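Local coordinates for protein phosphorylated carbohydrates phosphatase TM_1254 (PDB 3KBB) that removes phosphate from sugar phosphates such as erythrose 4-phosphate, fructose 6-phosphate and mannose 6-phosphate, using a divalent metal ion, with cobalt giving the highest activity, at residues R25-Y30 and E56-K61; E94-K97 and K102-L105. All blocks are in the same frame, centred on the assembly; numbering follows the deposited sequence.

Contact 1 of 2, residues R25-Y30 and E56-K61; sequences RVAESY and EALEIK
The ring of Y30 carries I60 on one face: methyl CG2 stands 3.5 Å from the ring centroid and only 10° off its normal, a CH-pi contact. At the ring's edge, in its plane, lies V26 CG1, and R70 of helix 64-82 makes a cation-pi contact with the same ring. The setting is the helical cap of a HAD-family phosphatase, where the ends of helices 19-29 and 47-57 come together. I60 is beta-branched and therefore reaches the ring twice, its second arm setting CD1 3.4 Å from Y30 CD2. Just past the helix, Y30 points its CB toward I60, and CG anti to the carbonyl carbon (chi1 -73°) lays the ring against the isoleucine, while the hydroxyl hydrogen-bonds D62, so one residue serves both apolar packing and a polar anchor. Helix 47-57 ends in a Schellman motif, with E59 at positive phi; this turn probably helps to direct I60 at the ring. Near the end of helix 19-29, S29 OG bonds back to V26 O at 2.6 Å, in the carbonyl plane and on a lone pair. A27, small enough for close approach, meets the other helix end methyl to methyl, its CB lying 3.5 Å from L58 CD1.

Contact 2 of 2, residues E94-K97 and K102-L105; sequences EFVK and KLAL
Apolar packing between V96 and L103 joins helix 89-98 to strand 102-106 in the Rossmann-like core of this HAD phosphatase. With CG anti to the backbone N (chi1 -164°), L103 extends to the helix and its two methyls part, CD1 to V96 and CD2 to K97. CD1 rests 4.0 Å from V96 CB and nearly as close to both valine methyls, so the branched valine offers a broad blunt surface. The other branch, CD2, lies 3.9 Å from K97 CD, against the aliphatic part of the lysine.

Most of the polar interactions gather at the end of K97. Bends at chi2 (-37°) and chi3 (-67°) fold the chain past L103 and bring NZ to 4.0 Å from K102 CA. There the ammonium forms a salt bridge with D128 and a hydrogen bond to I101 O; D128 OD2 also accepts the backbone N-H of L103. A methionine in place of K97 would probably leave D128 without its cationic mate and I101 O without this donor. The CB of K102 is directed away from the helix, and its NZ hydrogen-bonds L153 O.

Helix 208-215 supports V96 through L212, strand 3-7 meets V96 through V4 and L103 through F6, and helix 144-153 packs on A104 from beyond the strand.

Contact 1 closes before contact 2 opens along the chain, and the two lie on opposite sides of its centre, with their own centres 42 Å apart and nearest atoms about 25 Å apart. They share no helix or strand. Contact 1 joins the ends of helices 19-29 and 47-57 in the all-helical cap; contact 2 packs helix 89-98 on strand 102-106 of the six-stranded parallel sheet. That sheet also holds strand 3-7, which ends at D7, probably the nucleophile; the side chain of L103 is about 11 Å from that of D7. The pair thus represents the two modules of a capped HAD phosphatase: the two do not touch, one lying in the cap and the other in the core.

Contact 1 of 2, residues R25-Y30 and E56-K61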
# COMPACT_ATOMS: atom_id res chain seq x y z
N ARG A 25 -14.60 10.19 -12.43
CA ARG A 25 -15.87 10.55 -11.81
C ARG A 25 -15.93 11.98 -11.27
O ARG A 25 -16.97 12.65 -11.37
CB ARG A 25 -16.20 9.59 -10.67
CG ARG A 25 -16.64 8.23 -11.16
CD ARG A 25 -17.09 7.34 -9.98
NE ARG A 25 -17.24 5.93 -10.34
CZ ARG A 25 -17.92 5.06 -9.62
NH1 ARG A 25 -18.52 5.45 -8.48
NH2 ARG A 25 -18.01 3.79 -10.01
N VAL A 26 -14.82 12.44 -10.68
CA VAL A 26 -14.74 13.82 -10.23
C VAL A 26 -14.97 14.75 -11.42
O VAL A 26 -15.86 15.61 -11.37
CB VAL A 26 -13.39 14.14 -9.60
CG1 VAL A 26 -13.29 15.65 -9.28
CG2 VAL A 26 -13.20 13.31 -8.37
N ALA A 27 -14.20 14.54 -12.49
CA ALA A 27 -14.29 15.38 -13.69
C ALA A 27 -15.72 15.34 -14.21
O ALA A 27 -16.32 16.39 -14.55
CB ALA A 27 -13.33 14.90 -14.72
N GLU A 28 -16.27 14.12 -14.29
CA GLU A 28 -17.63 13.92 -14.79
C GLU A 28 -18.67 14.67 -13.94
O GLU A 28 -19.65 15.21 -14.47
CB GLU A 28 -17.93 12.41 -14.85
CG GLU A 28 -19.34 12.06 -15.18
CD GLU A 28 -19.56 10.58 -15.29
OE1 GLU A 28 -19.07 9.97 -16.28
OE2 GLU A 28 -20.21 10.03 -14.42
N SER A 29 -18.44 14.73 -12.63
CA SER A 29 -19.37 15.43 -11.75
C SER A 29 -19.41 16.95 -12.04
O SER A 29 -20.39 17.61 -11.70
CB SER A 29 -19.07 15.16 -10.24
OG SER A 29 -17.95 15.89 -9.78
N TYR A 30 -18.33 17.47 -12.62
CA TYR A 30 -18.25 18.87 -13.06
C TYR A 30 -18.55 19.09 -14.56
O TYR A 30 -18.26 20.19 -15.14
CB TYR A 30 -16.86 19.41 -12.80
CG TYR A 30 -16.53 19.66 -11.35
CD1 TYR A 30 -17.05 20.78 -10.68
CD2 TYR A 30 -15.65 18.83 -10.67
CE1 TYR A 30 -16.72 21.04 -9.33
CE2 TYR A 30 -15.29 19.10 -9.33
CZ TYR A 30 -15.84 20.19 -8.68
OH TYR A 30 -15.48 20.42 -7.35
N GLU A 56 -7.29 22.75 -12.30
CA GLU A 56 -7.01 23.76 -13.33
C GLU A 56 -6.88 23.16 -14.73
O GLU A 56 -7.30 23.79 -15.71
CB GLU A 56 -5.75 24.58 -13.00
CG GLU A 56 -5.84 25.36 -11.70
CD GLU A 56 -6.91 26.47 -11.71
OE1 GLU A 56 -7.43 26.84 -12.79
OE2 GLU A 56 -7.21 26.98 -10.61
N ALA A 57 -6.29 21.98 -14.83
CA ALA A 57 -6.18 21.30 -16.12
C ALA A 57 -7.57 21.12 -16.75
O ALA A 57 -7.74 21.26 -17.98
CB ALA A 57 -5.49 19.95 -15.96
N LEU A 58 -8.55 20.81 -15.91
CA LEU A 58 -9.92 20.52 -16.34
C LEU A 58 -10.80 21.76 -16.41
O LEU A 58 -12.01 21.67 -16.68
CB LEU A 58 -10.53 19.49 -15.41
CG LEU A 58 -9.86 18.09 -15.45
CD1 LEU A 58 -10.64 17.18 -14.56
CD2 LEU A 58 -9.80 17.52 -16.86
N GLU A 59 -10.20 22.92 -16.13
CA GLU A 59 -10.90 24.21 -16.17
C GLU A 59 -12.13 24.24 -15.28
O GLU A 59 -13.17 24.83 -15.62
CB GLU A 59 -11.24 24.56 -17.62
CG GLU A 59 -10.00 24.69 -18.51
CD GLU A 59 -10.32 24.93 -19.97
OE1 GLU A 59 -11.52 24.95 -20.35
OE2 GLU A 59 -9.36 25.08 -20.75
N ILE A 60 -12.02 23.59 -14.13
CA ILE A 60 -13.08 23.53 -13.15
C ILE A 60 -13.07 24.81 -12.30
O ILE A 60 -12.02 25.25 -11.83
CB ILE A 60 -12.95 22.27 -12.26
CG1 ILE A 60 -13.32 21.04 -13.10
CG2 ILE A 60 -13.85 22.39 -11.04
CD1 ILE A 60 -12.90 19.69 -12.52
N LYS A 61 -14.26 25.39 -12.15
CA LYS A 61 -14.40 26.64 -11.41
C LYS A 61 -15.11 26.29 -10.11
O LYS A 61 -16.33 26.21 -10.05
CB LYS A 61 -15.18 27.68 -12.23
CG LYS A 61 -14.65 27.91 -13.66
CD LYS A 61 -13.24 28.48 -13.67
CE LYS A 61 -12.66 28.60 -15.09
NZ LYS A 61 -11.15 28.60 -15.06

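Contact 2 of 2, residues E94-K97 and K102-L105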
# COMPACT_ATOMS: atom_id res chain seq x y z
N GLU A 94 -3.74 -16.36 6.38
CA GLU A 94 -4.21 -17.57 7.10
C GLU A 94 -3.06 -18.53 7.41
O GLU A 94 -2.97 -19.08 8.51
CB GLU A 94 -5.32 -18.24 6.29
CG GLU A 94 -6.63 -17.51 6.33
CD GLU A 94 -7.65 -18.11 5.38
OE1 GLU A 94 -7.25 -18.93 4.51
OE2 GLU A 94 -8.84 -17.74 5.48
N PHE A 95 -2.15 -18.72 6.45
CA PHE A 95 -1.03 -19.61 6.66
C PHE A 95 -0.10 -19.15 7.80
O PHE A 95 0.29 -19.96 8.66
CB PHE A 95 -0.23 -19.84 5.35
CG PHE A 95 0.92 -20.80 5.50
CD1 PHE A 95 0.68 -22.18 5.64
CD2 PHE A 95 2.23 -20.33 5.54
CE1 PHE A 95 1.77 -23.06 5.79
CE2 PHE A 95 3.31 -21.19 5.68
CZ PHE A 95 3.07 -22.58 5.82
N VAL A 96 0.28 -17.86 7.81
CA VAL A 96 1.12 -17.37 8.91
C VAL A 96 0.45 -17.64 10.26
O VAL A 96 1.12 -18.08 11.21
CB VAL A 96 1.43 -15.84 8.80
CG1 VAL A 96 2.31 -15.41 9.95
CG2 VAL A 96 2.12 -15.56 7.43
N LYS A 97 -0.85 -17.37 10.35
CA LYS A 97 -1.56 -17.59 11.63
C LYS A 97 -1.56 -19.08 11.99
O LYS A 97 -1.36 -19.45 13.16
CB LYS A 97 -2.97 -17.00 11.64
CG LYS A 97 -2.98 -15.45 11.67
CD LYS A 97 -1.86 -14.83 12.54
CE LYS A 97 -1.99 -15.10 14.07
NZ LYS A 97 -0.75 -14.69 14.83
N LYS A 102 3.60 -14.36 14.50
CA LYS A 102 2.93 -13.06 14.60
C LYS A 102 2.84 -12.43 13.22
O LYS A 102 3.75 -12.64 12.38
CB LYS A 102 3.75 -12.13 15.47
CG LYS A 102 3.59 -12.44 16.97
CD LYS A 102 4.48 -11.51 17.77
CE LYS A 102 4.45 -11.87 19.24
NZ LYS A 102 4.97 -10.72 20.02
N LEU A 103 1.77 -11.65 13.00
CA LEU A 103 1.49 -11.07 11.69
C LEU A 103 1.37 -9.58 11.90
O LEU A 103 0.64 -9.16 12.82
CB LEU A 103 0.17 -11.62 11.15
CG LEU A 103 -0.32 -11.55 9.71
CD1 LEU A 103 0.81 -11.86 8.70
CD2 LEU A 103 -1.52 -12.53 9.47
N ALA A 104 2.07 -8.80 11.09
CA ALA A 104 2.01 -7.36 11.26
C ALA A 104 1.75 -6.68 9.92
O ALA A 104 2.11 -7.21 8.86
CB ALA A 104 3.29 -6.81 11.85
N LEU A 105 1.17 -5.48 10.00
CA LEU A 105 0.90 -4.62 8.86
C LEU A 105 1.71 -3.33 9.07
O LEU A 105 1.76 -2.80 10.18
CB LEU A 105 -0.58 -4.24 8.86
CG LEU A 105 -0.79 -3.35 7.65
CD1 LEU A 105 -1.04 -4.17 6.40
CD2 LEU A 105 -1.87 -2.30 7.89